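Local coordinates for tail spike protein (Acinetobacter phage vB_AbaP_AS12, PDB 6EU4) that probably recognises, and may cleave, the capsular polysaccharide of Acinetobacter baumannii as a trimeric phage tailspike, at the interface of chains A and B. Coordinates in Å, arbitrary orientation; residue numbers count along the deposited sequence, not the author numbering. Chains: chain A/B, Tail spike protein.

Contact 1: the interface of chains A and B. Residues chain A 419-420; chain B 382, 414, 416, 465-466.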
ATOM      1  N   PRO A 419      16.530   2.398   4.038  1.00 12.12           N
ATOM      2  CA  PRO A 419      17.332   3.353   4.823  1.00 13.52           C
ATOM      3  C   PRO A 419      16.520   4.193   5.792  1.00 14.63           C
ATOM      4  O   PRO A 419      17.104   4.738   6.737  1.00 16.83           O
ATOM      5  CB  PRO A 419      17.992   4.245   3.750  1.00 14.20           C
ATOM      6  CG  PRO A 419      17.130   4.129   2.572  1.00 14.73           C
ATOM      7  CD  PRO A 419      16.574   2.704   2.605  1.00 14.21           C
ATOM      8  N   GLU A 420      15.211   4.304   5.604  1.00 13.50           N
ATOM      9  CA  GLU A 420      14.389   5.125   6.481  1.00 13.95           C
ATOM     10  C   GLU A 420      13.687   4.309   7.567  1.00 12.77           C
ATOM     11  O   GLU A 420      12.992   4.893   8.406  1.00 14.18           O
ATOM     12  CB  GLU A 420      13.379   5.933   5.663  1.00 16.76           C
ATOM     13  CG  GLU A 420      12.243   5.200   5.012  1.00 20.15           C
ATOM     14  CD  GLU A 420      12.595   4.454   3.694  1.00 21.59           C
ATOM     15  OE1 GLU A 420      13.757   4.498   3.197  1.00 21.32           O
ATOM     16  OE2 GLU A 420      11.667   3.832   3.125  1.00 24.34           O
TER
ATOM     17  N   LYS B 382       8.785  10.030   1.827  1.00 11.05           N
ATOM     18  CA  LYS B 382       9.170   9.357   0.595  1.00 11.36           C
ATOM     19  C   LYS B 382       8.076   9.529  -0.444  1.00 10.93           C
ATOM     20  O   LYS B 382       6.895   9.298  -0.154  1.00 12.46           O
ATOM     21  CB  LYS B 382       9.419   7.866   0.810  1.00 14.26           C
ATOM     22  CG  LYS B 382       9.769   7.166  -0.500  1.00 16.69           C
ATOM     23  CD  LYS B 382      10.267   5.762  -0.288  1.00 25.03           C
ATOM     24  CE  LYS B 382      10.791   5.193  -1.627  1.00 30.08           C
ATOM     25  NZ  LYS B 382      11.271   3.815  -1.504  1.00 35.92           N
ATOM     26  N   VAL B 414      14.832  12.891   6.666  1.00 11.80           N
ATOM     27  CA  VAL B 414      15.210  12.268   5.408  1.00 12.06           C
ATOM     28  C   VAL B 414      14.074  12.450   4.407  1.00 13.08           C
ATOM     29  O   VAL B 414      12.890  12.333   4.754  1.00 12.14           O
ATOM     30  CB  VAL B 414      15.577  10.781   5.596  1.00 13.37           C
ATOM     31  CG1 VAL B 414      14.441   9.990   6.235  1.00 16.15           C
ATOM     32  CG2 VAL B 414      16.005  10.152   4.272  1.00 13.96           C
ATOM     33  N   GLU B 416      13.074  11.364   0.311  1.00  9.63           N
ATOM     34  CA  GLU B 416      13.375  10.422  -0.759  1.00 10.64           C
ATOM     35  C   GLU B 416      12.421  10.670  -1.918  1.00 13.68           C
ATOM     36  O   GLU B 416      11.212  10.776  -1.709  1.00 13.22           O
ATOM     37  CB  GLU B 416      13.264   8.965  -0.265  1.00 14.62           C
ATOM     38  CG  GLU B 416      14.203   8.667   0.908  1.00 19.70           C
ATOM     39  CD  GLU B 416      13.823   7.402   1.719  1.00 25.47           C
ATOM     40  OE1 GLU B 416      12.623   7.091   1.851  1.00 26.29           O
ATOM     41  OE2 GLU B 416      14.736   6.732   2.235  1.00 25.94           O
ATOM     42  N   LYS B 465      22.151   9.018   6.885  1.00 15.59           N
ATOM     43  CA  LYS B 465      21.454   7.784   6.539  1.00 16.14           C
ATOM     44  C   LYS B 465      22.022   7.117   5.292  1.00 19.01           C
ATOM     45  O   LYS B 465      21.684   5.956   5.028  1.00 18.08           O
ATOM     46  CB  LYS B 465      19.971   8.044   6.361  1.00 19.15           C
ATOM     47  CG  LYS B 465      19.313   8.366   7.738  1.00 24.63           C
ATOM     48  CD  LYS B 465      17.841   8.564   7.659  1.00 29.67           C
ATOM     49  CE  LYS B 465      17.298   9.023   9.010  1.00 31.76           C
ATOM     50  NZ  LYS B 465      17.473   7.974  10.064  1.00 31.35           N
ATOM     51  N   PHE B 466      22.900   7.808   4.560  1.00 17.89           N
ATOM     52  CA  PHE B 466      23.487   7.313   3.311  1.00 18.17           C
ATOM     53  C   PHE B 466      25.002   7.470   3.388  1.00 18.68           C
ATOM     54  O   PHE B 466      25.632   8.220   2.639  1.00 19.26           O
ATOM     55  CB  PHE B 466      22.908   8.047   2.096  1.00 17.94           C
ATOM     56  CG  PHE B 466      21.434   7.919   1.986  1.00 17.05           C
ATOM     57  CD1 PHE B 466      20.872   6.743   1.531  1.00 17.00           C
ATOM     58  CD2 PHE B 466      20.598   8.936   2.402  1.00 18.16           C
ATOM     59  CE1 PHE B 466      19.537   6.589   1.462  1.00 17.00           C
ATOM     60  CE2 PHE B 466      19.243   8.777   2.337  1.00 19.43           C
ATOM     61  CZ  PHE B 466      18.707   7.591   1.870  1.00 16.23           C
TER
HETATM   62  O   HOH W   1      20.009   4.573   6.804  1.00 19.04           O
HETATM   63  O   HOH W   2      16.659   5.313   9.323  1.00 20.28           O
HETATM   64  O   HOH W   3      13.616   3.812   0.376  1.00 38.13           O
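A:Glu420 and B:Glu416 meet carboxylate to carboxylate. OE1 of A:Glu420 sits ahead of the open end of the other group, 2.6 Å from OE2 and 3.1 Å from OE1 of B:Glu416, and the two planes stand 88° apart. Two acceptors at the shorter separation would repel; a shared proton could reconcile them, although hydrogens are not seen. A water 2.9 Å from A:Glu420 OE1 also lies 3.0 Å from the ammonium NZ of B:Lys382, so this lysine reaches the pair through solvent; its fully extended chain crosses A:Glu420 at about a right angle. Beside the acids, CB and CG of the A:Pro419 ring rest obliquely on the rim of B:Phe466, CG lying 3.6 Å from CE1. The carbonyl O of A:Pro419 takes two waters, one 2.7 Å away that leads to B:Lys465 NZ, the other leading to the carbonyl of the same lysine. A bend at the last torsion of B:Lys465 (chi4 -65°) turns NZ toward the first of these. In the fold, the chain A loop preceding strand 422-423 lies against strands 380-384 and 414-417 and the 3-10 turn 464-466 of chain B, probably between neighbouring beta-helices of the tailspike trimer.

Contact 2: the interface of chains A and B. Residues chain A 385-387, 420-422; chain B 344, 380, 465.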
ATOM      1  N   GLY A 385      10.365   1.500   5.194  1.00 11.58           N
ATOM      2  CA  GLY A 385      10.242   2.422   6.303  1.00 12.64           C
ATOM      3  C   GLY A 385       9.819   1.709   7.572  1.00 11.72           C
ATOM      4  O   GLY A 385      10.214   0.570   7.844  1.00 11.30           O
ATOM      5  N   GLY A 386       9.011   2.397   8.363  1.00 10.47           N
ATOM      6  CA  GLY A 386       8.574   1.882   9.638  1.00  9.84           C
ATOM      7  C   GLY A 386       9.508   2.247  10.779  1.00  9.67           C
ATOM      8  O   GLY A 386      10.649   2.694  10.598  1.00 11.68           O
ATOM      9  N   SER A 387       8.966   2.051  11.971  1.00 10.52           N
ATOM     10  CA  SER A 387       9.679   2.265  13.221  0.50 11.91           C
ATOM     11  C   SER A 387       9.407   1.062  14.109  1.00 12.64           C
ATOM     12  O   SER A 387       8.248   0.690  14.330  1.00 12.98           O
ATOM     13  CB  SER A 387       9.245   3.563  13.911  0.50 13.34           C
ATOM     14  OG  SER A 387       7.899   3.499  14.310  0.50 17.26           O
ATOM     15  N   GLU A 420      15.211   4.304   5.604  1.00 13.50           N
ATOM     16  CA  GLU A 420      14.389   5.125   6.481  1.00 13.95           C
ATOM     17  C   GLU A 420      13.687   4.309   7.567  1.00 12.77           C
ATOM     18  O   GLU A 420      12.992   4.893   8.406  1.00 14.18           O
ATOM     19  CB  GLU A 420      13.379   5.933   5.663  1.00 16.76           C
ATOM     20  CG  GLU A 420      12.243   5.200   5.012  1.00 20.15           C
ATOM     21  CD  GLU A 420      12.595   4.454   3.694  1.00 21.59           C
ATOM     22  OE1 GLU A 420      13.757   4.498   3.197  1.00 21.32           O
ATOM     23  OE2 GLU A 420      11.667   3.832   3.125  1.00 24.34           O
ATOM     24  N   THR A 421      13.897   2.989   7.604  1.00 10.50           N
ATOM     25  CA  THR A 421      13.413   2.191   8.722  1.00  9.67           C
ATOM     26  C   THR A 421      14.189   2.601   9.964  1.00 10.11           C
ATOM     27  O   THR A 421      15.410   2.768   9.918  1.00 13.00           O
ATOM     28  CB  THR A 421      13.611   0.692   8.449  1.00 10.14           C
ATOM     29  OG1 THR A 421      12.934   0.318   7.234  1.00 11.52           O
ATOM     30  CG2 THR A 421      13.077  -0.145   9.622  1.00 11.59           C
ATOM     31  N   THR A 422      13.490   2.792  11.077  1.00  9.39           N
ATOM     32  CA  THR A 422      14.153   3.142  12.322  1.00 11.12           C
ATOM     33  C   THR A 422      13.843   2.128  13.409  1.00 12.20           C
ATOM     34  O   THR A 422      12.850   1.387  13.354  1.00 12.23           O
ATOM     35  CB  THR A 422      13.746   4.538  12.801  1.00 12.62           C
ATOM     36  OG1 THR A 422      12.306   4.630  12.851  1.00 12.91           O
ATOM     37  CG2 THR A 422      14.328   5.601  11.850  1.00 15.61           C
TER
ATOM     38  N   GLU B 344       6.581  10.269   9.799  1.00  9.95           N
ATOM     39  CA  GLU B 344       6.885   9.391   8.674  1.00 10.50           C
ATOM     40  C   GLU B 344       5.699   9.401   7.728  1.00 12.41           C
ATOM     41  O   GLU B 344       4.579   9.037   8.117  1.00 12.14           O
ATOM     42  CB  GLU B 344       7.181   7.962   9.138  1.00 11.53           C
ATOM     43  CG  GLU B 344       7.468   7.055   7.971  1.00 12.96           C
ATOM     44  CD  GLU B 344       8.031   5.688   8.352  1.00 13.78           C
ATOM     45  OE1 GLU B 344       8.231   5.407   9.560  1.00 13.79           O
ATOM     46  OE2 GLU B 344       8.299   4.906   7.408  1.00 15.15           O
ATOM     47  N   LYS B 380      10.536  11.582   8.033  1.00  9.69           N
ATOM     48  CA  LYS B 380      10.892  10.726   6.907  1.00 10.46           C
ATOM     49  C   LYS B 380       9.770  10.834   5.901  1.00 13.46           C
ATOM     50  O   LYS B 380       8.631  10.449   6.197  1.00 14.84           O
ATOM     51  CB  LYS B 380      11.056   9.251   7.272  1.00 14.02           C
ATOM     52  CG  LYS B 380      11.302   8.916   8.661  1.00 17.40           C
ATOM     53  CD  LYS B 380      11.046   7.396   8.850  1.00 16.79           C
ATOM     54  CE  LYS B 380      11.242   6.988  10.240  1.00 18.58           C
ATOM     55  NZ  LYS B 380      11.126   5.500  10.345  1.00 15.09           N
ATOM     56  N   LYS B 465      22.151   9.018   6.885  1.00 15.59           N
ATOM     57  CA  LYS B 465      21.454   7.784   6.539  1.00 16.14           C
ATOM     58  C   LYS B 465      22.022   7.117   5.292  1.00 19.01           C
ATOM     59  O   LYS B 465      21.684   5.956   5.028  1.00 18.08           O
ATOM     60  CB  LYS B 465      19.971   8.044   6.361  1.00 19.15           C
ATOM     61  CG  LYS B 465      19.313   8.366   7.738  1.00 24.63           C
ATOM     62  CD  LYS B 465      17.841   8.564   7.659  1.00 29.67           C
ATOM     63  CE  LYS B 465      17.298   9.023   9.010  1.00 31.76           C
ATOM     64  NZ  LYS B 465      17.473   7.974  10.064  1.00 31.35           N
TER
HETATM   65  O   HOH W   4       6.592   4.609  11.649  1.00 16.34           O
HETATM   66  O   HOH W   5      16.659   5.313   9.323  1.00 20.28           O
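B:Lys380, with 74 Å² hidden by chain A, reaches tip first into a cluster of oxygens. Its NZ donates to the carbonyl O of A:Glu420 at 2.8 Å, nearly along the C=O axis (164°), and to the hydroxyl OG1 of A:Thr422 at 2.9 Å. The carbonyl O of A:Gly386, 2.9 Å from B:Lys380 NZ, has the geometry of a further hydrogen bond, and B:Glu344 OE1 completes a same-chain salt bridge at 3.0 Å, met from above the carboxylate plane. Four oxygens thus share three possible N-H groups, and the nearby carboxylate probably supports a positive charge. Beyond a nearly eclipsed first torsion (chi1 -21°) the lysine runs straight to this point. A:Thr422 arrives from the opposite direction, its methyl CG2 packing 3.7 Å from B:Lys380 CE while OG1 accepts. A:Glu420 contributes through its backbone. The second carboxylate oxygen of B:Glu344, OE2, takes the amide N of A:Gly386 at 2.8 Å on its syn lone pair, with a nearly linear 173° at the hydrogen. Behind it, A:Thr421 OG1 bonds the A:Gly385 carbonyl at 2.8 Å, tying the two chain A loops together. Strands 344-348 and 380-384 of chain B therefore present their first residues to the turns that lead into strands 387-390 and 422-423 of chain A, in the probable beta-helix body.

Contact 3: the interface of chains A and B. Residues chain A 589-591, 593; chain B 594-597.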
ATOM      1  N   THR A 589      68.670  -4.441 -24.825  1.00 22.31           N
ATOM      2  CA  THR A 589      69.447  -3.262 -24.495  1.00 23.06           C
ATOM      3  C   THR A 589      68.610  -2.007 -24.669  1.00 21.56           C
ATOM      4  O   THR A 589      67.665  -1.969 -25.454  1.00 22.69           O
ATOM      5  CB  THR A 589      70.652  -3.144 -25.416  1.00 26.26           C
ATOM      6  OG1 THR A 589      70.176  -2.950 -26.760  1.00 25.27           O
ATOM      7  CG2 THR A 589      71.514  -4.396 -25.337  1.00 25.15           C
ATOM      8  N   PHE A 590      68.998  -0.964 -23.953  1.00 23.64           N
ATOM      9  CA  PHE A 590      68.609   0.376 -24.349  1.00 24.15           C
ATOM     10  C   PHE A 590      69.503   0.814 -25.499  1.00 24.30           C
ATOM     11  O   PHE A 590      70.685   0.474 -25.552  1.00 25.84           O
ATOM     12  CB  PHE A 590      68.704   1.351 -23.173  1.00 23.83           C
ATOM     13  CG  PHE A 590      67.563   1.230 -22.204  1.00 22.14           C
ATOM     14  CD1 PHE A 590      66.325   1.769 -22.507  1.00 23.08           C
ATOM     15  CD2 PHE A 590      67.708   0.530 -21.020  1.00 22.24           C
ATOM     16  CE1 PHE A 590      65.256   1.644 -21.613  1.00 21.39           C
ATOM     17  CE2 PHE A 590      66.665   0.396 -20.143  1.00 22.52           C
ATOM     18  CZ  PHE A 590      65.431   0.958 -20.434  1.00 21.76           C
ATOM     19  N   ARG A 591      68.916   1.531 -26.451  1.00 25.95           N
ATOM     20  CA  ARG A 591      69.636   1.893 -27.667  1.00 26.80           C
ATOM     21  C   ARG A 591      70.746   2.897 -27.371  1.00 28.54           C
ATOM     22  O   ARG A 591      71.929   2.634 -27.627  1.00 28.40           O
ATOM     23  CB  ARG A 591      68.649   2.453 -28.689  1.00 27.48           C
ATOM     24  CG  ARG A 591      69.284   2.864 -30.011  1.00 30.77           C
ATOM     25  CD  ARG A 591      68.222   3.370 -30.953  1.00 32.41           C
ATOM     26  NE  ARG A 591      67.462   4.487 -30.397  1.00 32.37           N
ATOM     27  CZ  ARG A 591      66.456   5.082 -31.034  1.00 32.81           C
ATOM     28  NH1 ARG A 591      66.095   4.666 -32.237  1.00 35.14           N
ATOM     29  NH2 ARG A 591      65.812   6.096 -30.482  1.00 30.87           N
ATOM     30  N   ALA A 593      71.943   6.271 -24.440  1.00 27.34           N
ATOM     31  CA  ALA A 593      71.746   6.938 -23.164  1.00 27.82           C
ATOM     32  C   ALA A 593      72.340   8.328 -23.281  1.00 30.44           C
ATOM     33  O   ALA A 593      73.482   8.486 -23.734  1.00 29.99           O
ATOM     34  CB  ALA A 593      72.404   6.176 -22.007  1.00 27.68           C
TER
ATOM     35  N   TYR B 594      72.955  -2.190 -19.761  1.00 28.70           N
ATOM     36  CA  TYR B 594      73.213  -2.815 -21.053  1.00 27.76           C
ATOM     37  C   TYR B 594      72.716  -1.881 -22.152  1.00 27.78           C
ATOM     38  O   TYR B 594      71.507  -1.760 -22.369  1.00 26.09           O
ATOM     39  CB  TYR B 594      72.531  -4.174 -21.138  1.00 27.51           C
ATOM     40  CG  TYR B 594      73.049  -5.155 -20.115  1.00 28.44           C
ATOM     41  CD1 TYR B 594      72.474  -5.240 -18.849  1.00 27.71           C
ATOM     42  CD2 TYR B 594      74.105  -5.998 -20.413  1.00 31.01           C
ATOM     43  CE1 TYR B 594      72.948  -6.132 -17.909  1.00 28.22           C
ATOM     44  CE2 TYR B 594      74.587  -6.899 -19.477  1.00 32.37           C
ATOM     45  CZ  TYR B 594      74.003  -6.961 -18.231  1.00 31.36           C
ATOM     46  OH  TYR B 594      74.485  -7.857 -17.304  1.00 31.12           O
ATOM     47  N   LEU B 595      73.652  -1.256 -22.855  1.00 28.30           N
ATOM     48  CA  LEU B 595      73.357  -0.350 -23.959  1.00 29.14           C
ATOM     49  C   LEU B 595      73.916  -0.916 -25.256  1.00 29.30           C
ATOM     50  O   LEU B 595      74.976  -1.560 -25.277  1.00 29.24           O
ATOM     51  CB  LEU B 595      73.964   1.036 -23.737  1.00 31.69           C
ATOM     52  CG  LEU B 595      73.740   1.690 -22.379  1.00 34.34           C
ATOM     53  CD1 LEU B 595      74.363   3.069 -22.387  1.00 36.67           C
ATOM     54  CD2 LEU B 595      72.275   1.781 -22.035  1.00 34.36           C
ATOM     55  N   GLN B 596      73.205  -0.649 -26.349  1.00 27.00           N
ATOM     56  CA  GLN B 596      73.719  -1.045 -27.649  1.00 28.22           C
ATOM     57  C   GLN B 596      74.938  -0.212 -28.020  1.00 31.02           C
ATOM     58  O   GLN B 596      75.892  -0.724 -28.630  1.00 32.02           O
ATOM     59  CB  GLN B 596      72.625  -0.901 -28.704  1.00 28.09           C
ATOM     60  CG  GLN B 596      72.886  -1.723 -29.951  1.00 30.88           C
ATOM     61  CD  GLN B 596      72.756  -3.214 -29.698  1.00 32.28           C
ATOM     62  OE1 GLN B 596      71.960  -3.650 -28.861  1.00 30.31           O
ATOM     63  NE2 GLN B 596      73.555  -4.002 -30.410  1.00 32.36           N
ATOM     64  N   ASN B 597      74.935   1.064 -27.631  1.00 30.33           N
ATOM     65  CA  ASN B 597      75.987   2.012 -27.954  1.00 32.47           C
ATOM     66  C   ASN B 597      76.546   2.635 -26.682  1.00 33.37           C
ATOM     67  O   ASN B 597      75.887   2.668 -25.639  1.00 33.33           O
ATOM     68  CB  ASN B 597      75.462   3.121 -28.868  1.00 31.86           C
ATOM     69  CG  ASN B 597      74.766   2.581 -30.090  1.00 32.17           C
ATOM     70  OD1 ASN B 597      73.539   2.628 -30.196  1.00 33.30           O
ATOM     71  ND2 ASN B 597      75.542   2.085 -31.032  1.00 32.73           N
TER
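The hydroxyl OG1 of A:Thr589 donates to the side-chain amide oxygen OE1 of B:Gln596 at 2.8 Å. This bond flanks a parallel beta bridge between A:Phe590 and B:Leu595, in a tailspike whose chain also carries a chaperone of endosialidase family segment. The donor lies in the carbonyl plane on a lone pair, with a C=O...donor angle of 145°. B:Gln596 makes this possible by bending at its second torsion (chi2 70°), which folds the amide back across A:Thr589. The bridge rests on A:Phe590 N to B:Tyr594 O at 3.1 Å and on B:Gln596 N to A:Phe590 O at 2.9 Å. Apolar groups back it: the two methyls of B:Leu595 divide, CD2 packing 3.8 Å from CB of A:Phe590 and CD1 3.7 Å from CB of A:Ala593. Further along, B:Asn597 N makes a weak 3.4 Å bond to the carbonyl O of A:Arg591. The carbonyl O of A:Arg591 also faces OD1 of B:Asn597 at 3.0 Å, a clash of two acceptors as modelled, which an exchange of amide nitrogen and oxygen would turn into a plausible hydrogen bond. The model ends at residue 602, consistent with self-release of the C-terminal chaperone, as is typical of the family.

Contact 1 and contact 2 are neighbouring halves of one patch, their C-alpha centres about 7 Å apart. They share A:Glu420, whose side chain serves contact 1 and whose backbone serves contact 2, and B:Lys465, whose ammonium-bound water belongs to both. Strand 380-384 of chain B also supplies a lysine to each. The C-alpha centre of contact 3 lies about 63 Å from that of contact 1 and about 69 Å from that of contact 2, near the modelled C-terminus, where backbone pairing replaces charged side chains. Subunits thus adhere at well-separated levels along the spike, and the three copies in the deposited assembly suit the trimer expected of a tailspike.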